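Local coordinates for zinc phosphodiesterase ELAC protein 1 (Homo sapiens, PDB 3ZWF) that shows some zinc-dependent endonuclease activity removing 3' trailers from tRNA precursors, and takes 2',3'-cyclic phosphates off tRNAs during repair, at residues Glu159-Leu164 / Ala175-His180. Residues are numbered along the deposited sequence; the frame is centred on the assembly and turned at random.
Sequences EENSYL and AFRLFH. With ZN (zinc ion), chain E.
Tyr163 and Ala175 form an antiparallel hydrogen-bonded pair in the beta hairpin of strands 163-167 and 171-179, part of one sheet of the metallo-beta-lactamase fold. Tyr163 N gives a nearly straight bond (169°) to Ala175 O at 2.9 Å, and Ala175 N returns one to Tyr163 O. Next to this pair a water donates to Asn161 O at 2.7 Å and accepts from both Arg177 N and Arg177 NE, so it ties the loop before the first strand to backbone and side chain of Arg177 together. Asn161 OD1 lies at the guanidinium edge, 2.8 Å from Arg177 NH2, but the bond is bent (127°) and weak; Arg177 NH1 hydrogen-bonds to Thr124 OG1. Asn161 and Ser162 also form a G1 bulge against Asp157.

Tyr163 and Ala175 share a face of the sheet, with Tyr163 CD1 4.0 Å from Ala175 CB. Tyr163 CG lies beside the backbone N (chi1 -56°); the ring meets Ala175 O and Arg177 CG at its edge, near its plane, and its hydroxyl hydrogen-bonds to Val122 O. The Phe176 side chain packs on Leu263 and Cys264. Strand 171-179 runs on to the active site, where His180, its ND1 hydrogen-bonded to Gly288 O, joins His60, His62 and Asp251 on a catalytic zinc, His180 NE2 lying 2.3 Å from the metal.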
loop_
_atom_site.group_PDB
_atom_site.type_symbol
_atom_site.label_atom_id
_atom_site.label_comp_id
_atom_site.label_asym_id
_atom_site.label_seq_id
_atom_site.Cartn_x
_atom_site.Cartn_y
_atom_site.Cartn_z
ATOM N N GLU A 159 -4.313 -36.848 2.952
ATOM C CA GLU A 159 -5.533 -37.590 3.304
ATOM C C GLU A 159 -6.767 -36.670 3.237
ATOM O O GLU A 159 -7.776 -37.001 2.619
ATOM C CB GLU A 159 -5.407 -38.247 4.687
ATOM N N GLU A 160 -6.652 -35.501 3.860
ATOM C CA GLU A 160 -7.741 -34.513 3.954
ATOM C C GLU A 160 -7.769 -33.478 2.800
ATOM O O GLU A 160 -8.758 -32.796 2.593
ATOM C CB GLU A 160 -7.617 -33.747 5.281
ATOM C CG GLU A 160 -7.849 -34.575 6.564
ATOM C CD GLU A 160 -8.793 -33.888 7.506
ATOM O OE1 GLU A 160 -10.012 -33.971 7.272
ATOM O OE2 GLU A 160 -8.314 -33.245 8.463
ATOM N N ASN A 161 -6.670 -33.367 2.066
ATOM C CA ASN A 161 -6.573 -32.373 0.977
ATOM C C ASN A 161 -6.810 -30.935 1.474
ATOM O O ASN A 161 -7.383 -30.104 0.771
ATOM C CB ASN A 161 -7.529 -32.743 -0.176
ATOM C CG ASN A 161 -6.795 -33.043 -1.470
ATOM O OD1 ASN A 161 -7.109 -32.466 -2.518
ATOM N ND2 ASN A 161 -5.802 -33.942 -1.405
ATOM N N SER A 162 -6.333 -30.665 2.683
ATOM C CA SER A 162 -6.453 -29.344 3.314
ATOM C C SER A 162 -5.241 -29.033 4.171
ATOM O O SER A 162 -4.408 -29.904 4.423
ATOM C CB SER A 162 -7.731 -29.270 4.166
ATOM O OG SER A 162 -7.625 -30.112 5.293
ATOM N N TYR A 163 -5.163 -27.782 4.608
ATOM C CA TYR A 163 -4.113 -27.306 5.497
ATOM C C TYR A 163 -4.757 -26.970 6.829
ATOM O O TYR A 163 -5.699 -26.158 6.871
ATOM C CB TYR A 163 -3.464 -26.019 4.968
ATOM C CG TYR A 163 -2.899 -26.101 3.568
ATOM C CD1 TYR A 163 -3.728 -26.002 2.463
ATOM C CD2 TYR A 163 -1.529 -26.225 3.335
ATOM C CE1 TYR A 163 -3.216 -26.069 1.175
ATOM C CE2 TYR A 163 -1.027 -26.319 2.038
ATOM C CZ TYR A 163 -1.880 -26.230 0.978
ATOM O OH TYR A 163 -1.405 -26.314 -0.297
ATOM N N LEU A 164 -4.231 -27.537 7.917
ATOM C CA LEU A 164 -4.744 -27.216 9.254
ATOM C C LEU A 164 -4.067 -25.959 9.741
ATOM O O LEU A 164 -2.849 -25.916 9.881
ATOM C CB LEU A 164 -4.529 -28.363 10.258
ATOM C CG LEU A 164 -5.140 -28.128 11.653
ATOM C CD1 LEU A 164 -6.651 -27.806 11.579
ATOM C CD2 LEU A 164 -4.871 -29.321 12.561
ATOM N N ALA A 175 -7.323 -24.253 5.479
ATOM C CA ALA A 175 -7.223 -23.702 4.125
ATOM C C ALA A 175 -7.339 -24.848 3.114
ATOM O O ALA A 175 -7.085 -26.021 3.413
ATOM C CB ALA A 175 -5.932 -22.941 3.921
ATOM N N PHE A 176 -7.733 -24.485 1.910
ATOM C CA PHE A 176 -7.787 -25.420 0.795
ATOM C C PHE A 176 -7.343 -24.727 -0.495
ATOM O O PHE A 176 -7.322 -23.500 -0.586
ATOM C CB PHE A 176 -9.178 -26.060 0.640
ATOM C CG PHE A 176 -10.331 -25.067 0.540
ATOM C CD1 PHE A 176 -10.890 -24.492 1.662
ATOM C CD2 PHE A 176 -10.834 -24.701 -0.702
ATOM C CE1 PHE A 176 -11.904 -23.585 1.553
ATOM C CE2 PHE A 176 -11.899 -23.803 -0.831
ATOM C CZ PHE A 176 -12.441 -23.238 0.311
ATOM N N ARG A 177 -7.002 -25.543 -1.480
ATOM C CA ARG A 177 -6.354 -25.074 -2.691
ATOM C C ARG A 177 -7.376 -24.662 -3.742
ATOM O O ARG A 177 -8.366 -25.395 -4.008
ATOM C CB ARG A 177 -5.454 -26.143 -3.286
ATOM C CG ARG A 177 -4.306 -26.569 -2.360
ATOM C CD ARG A 177 -3.558 -27.749 -2.953
ATOM N NE ARG A 177 -4.427 -28.907 -3.014
ATOM C CZ ARG A 177 -4.257 -29.956 -3.805
ATOM N NH1 ARG A 177 -3.219 -30.030 -4.631
ATOM N NH2 ARG A 177 -5.137 -30.950 -3.767
ATOM N N LEU A 178 -7.084 -23.502 -4.317
ATOM C CA LEU A 178 -7.791 -22.950 -5.466
ATOM C C LEU A 178 -6.882 -22.837 -6.676
ATOM O O LEU A 178 -5.663 -22.917 -6.543
ATOM C CB LEU A 178 -8.366 -21.552 -5.142
ATOM C CG LEU A 178 -9.205 -21.460 -3.870
ATOM C CD1 LEU A 178 -9.736 -20.050 -3.618
ATOM C CD2 LEU A 178 -10.429 -22.392 -3.972
ATOM N N PHE A 179 -7.476 -22.720 -7.856
ATOM C CA PHE A 179 -6.744 -22.536 -9.101
ATOM C C PHE A 179 -6.841 -21.074 -9.516
ATOM O O PHE A 179 -7.937 -20.541 -9.650
ATOM C CB PHE A 179 -7.299 -23.394 -10.220
ATOM C CG PHE A 179 -6.400 -23.455 -11.409
ATOM C CD1 PHE A 179 -6.486 -22.500 -12.423
ATOM C CD2 PHE A 179 -5.404 -24.447 -11.496
ATOM C CE1 PHE A 179 -5.589 -22.526 -13.500
ATOM C CE2 PHE A 179 -4.518 -24.493 -12.593
ATOM C CZ PHE A 179 -4.618 -23.512 -13.591
ATOM N N HIS A 180 -5.688 -20.438 -9.722
ATOM C CA HIS A 180 -5.642 -19.056 -10.129
ATOM C C HIS A 180 -4.383 -18.854 -10.992
ATOM O O HIS A 180 -3.650 -19.816 -11.266
ATOM C CB HIS A 180 -5.720 -18.184 -8.871
ATOM C CG HIS A 180 -5.809 -16.696 -9.120
ATOM N ND1 HIS A 180 -6.704 -16.110 -10.000
ATOM C CD2 HIS A 180 -5.121 -15.678 -8.550
ATOM C CE1 HIS A 180 -6.522 -14.790 -9.984
ATOM N NE2 HIS A 180 -5.581 -14.505 -9.104
HETATM ZN ZN ZN E . -5.343 -12.443 -8.128
HETATM O O HOH W 1 -6.896 -28.445 -1.324
HETATM O O HOH W 2 -5.373 -10.517 -7.392
#